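Methyltransferase-like protein (Saccharopolyspora spinosa, PDB 4PNE) catalyses a [4+2] cycloaddition in spinosyn biosynthesis, using a fold of the SAM-dependent methyltransferase type that binds S-adenosyl-L-homocysteine. Local coordinates at residues 44-49 with 274-279. Residues are numbered along the deposited sequence; the frame is centred on the assembly and turned at random.
Sequences DLVTPL and AGWAAA
The indole of Trp276 meets helix 36-54 through its six-membered ring, with Val46 reaching it obliquely and Leu49 at its edge. CG2 of Val46 lies 4.3 Å from the centroid of that ring and 29° off its normal, an off-centre CH-pi contact. The methyl is shared between two neighbouring ring carbons, 3.9 Å from both CE3 and CZ3 of Trp276. Leu49 comes in near the ring plane instead, its CD2 stopping 4.3 Å from CZ3 of the same ring. The torsions explain the reach: in Trp276, CG is anti to the backbone N (chi1 168°), which carries the indole across the gap between the helices, while CG2 of Val46 is likewise anti to its own N and faces the ring. In fold terms, the contact ties the N-terminal helix of a class I, Rossmann-like methyltransferase fold to the helical insertion between the last two strands in chain order, 236-242 and 290-298. The two side chains, Val46 and Trp276, cross at about a right angle. The main chains stay well apart, with 9.0 Å between CA of Val46 and CA of Trp276, and the join is purely apolar, with no hydrogen bond across it. Met42 and Leu50, also on helix 36-54, touch the indole as well, and a malonate ion, probably from the crystallisation liquor, lies about 4 Å from this side chain.

The side chain of Val46 is about 9 Å from the bound S-adenosyl-L-homocysteine, so the packing is close to the cofactor pocket without lining it here. Beyond the indole, Leu49 also rests on Val273 and on Tyr269 of helix 265-269. Helix 36-54 is kinked at Pro48 and Leu49, whose backbone N atoms make no bond to the preceding turn.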
# COMPACT_ATOMS: atom_id res chain seq x y z
N ASP A 44 -2.39 13.87 -4.22
CA ASP A 44 -1.90 14.88 -5.18
C ASP A 44 -1.11 15.97 -4.43
O ASP A 44 -0.07 16.47 -4.91
CB ASP A 44 -3.06 15.53 -5.97
CG ASP A 44 -3.66 14.61 -7.05
OD1 ASP A 44 -3.06 13.59 -7.44
OD2 ASP A 44 -4.76 14.95 -7.50
N LEU A 45 -1.64 16.36 -3.28
CA LEU A 45 -1.06 17.40 -2.46
C LEU A 45 0.20 16.96 -1.73
O LEU A 45 1.14 17.74 -1.65
CB LEU A 45 -2.08 17.90 -1.44
CG LEU A 45 -3.23 18.70 -2.03
CD1 LEU A 45 -4.28 19.00 -0.96
CD2 LEU A 45 -2.71 19.97 -2.67
N VAL A 46 0.22 15.75 -1.18
CA VAL A 46 1.31 15.32 -0.31
C VAL A 46 2.47 14.70 -1.09
O VAL A 46 3.58 14.64 -0.59
CB VAL A 46 0.80 14.29 0.75
CG1 VAL A 46 0.65 12.93 0.18
CG2 VAL A 46 1.77 14.23 1.92
N THR A 47 2.24 14.32 -2.34
CA THR A 47 3.29 13.67 -3.11
C THR A 47 4.61 14.41 -3.19
O THR A 47 5.66 13.78 -2.95
CB THR A 47 2.80 13.43 -4.56
OG1 THR A 47 1.93 12.31 -4.54
CG2 THR A 47 3.95 13.13 -5.50
N PRO A 48 4.60 15.71 -3.53
CA PRO A 48 5.88 16.43 -3.59
C PRO A 48 6.63 16.41 -2.25
O PRO A 48 7.85 16.35 -2.24
CB PRO A 48 5.47 17.86 -3.97
CG PRO A 48 4.11 17.75 -4.52
CD PRO A 48 3.46 16.59 -3.84
N LEU A 49 5.91 16.43 -1.13
CA LEU A 49 6.53 16.38 0.19
C LEU A 49 7.16 15.01 0.41
O LEU A 49 8.31 14.93 0.83
CB LEU A 49 5.50 16.69 1.30
CG LEU A 49 6.03 16.60 2.74
CD1 LEU A 49 7.34 17.33 2.97
CD2 LEU A 49 4.97 17.09 3.73
N ALA A 274 0.20 19.94 6.16
CA ALA A 274 0.76 20.31 7.47
C ALA A 274 0.12 19.55 8.64
O ALA A 274 0.79 19.19 9.61
CB ALA A 274 0.62 21.82 7.70
N GLY A 275 -1.19 19.33 8.58
CA GLY A 275 -1.87 18.61 9.63
C GLY A 275 -1.43 17.16 9.65
O GLY A 275 -1.18 16.59 10.71
N TRP A 276 -1.30 16.56 8.47
CA TRP A 276 -0.86 15.17 8.38
C TRP A 276 0.59 15.04 8.90
O TRP A 276 0.92 14.11 9.64
CB TRP A 276 -0.95 14.67 6.94
CG TRP A 276 -0.24 13.37 6.76
CD1 TRP A 276 -0.71 12.12 7.05
CD2 TRP A 276 1.10 13.19 6.28
NE1 TRP A 276 0.25 11.18 6.78
CE2 TRP A 276 1.37 11.81 6.31
CE3 TRP A 276 2.08 14.07 5.83
CZ2 TRP A 276 2.59 11.28 5.89
CZ3 TRP A 276 3.29 13.55 5.41
CH2 TRP A 276 3.53 12.17 5.46
N ALA A 277 1.44 15.99 8.50
CA ALA A 277 2.85 15.99 8.92
C ALA A 277 2.96 16.09 10.44
O ALA A 277 3.76 15.39 11.07
CB ALA A 277 3.60 17.13 8.27
N ALA A 278 2.13 16.93 11.03
CA ALA A 278 2.14 17.10 12.47
C ALA A 278 1.75 15.77 13.18
O ALA A 278 2.36 15.40 14.18
CB ALA A 278 1.19 18.22 12.86
N ALA A 279 0.78 15.05 12.62
CA ALA A 279 0.33 13.75 13.15
C ALA A 279 1.43 12.67 13.10
O ALA A 279 1.64 11.93 14.08
CB ALA A 279 -0.89 13.29 12.38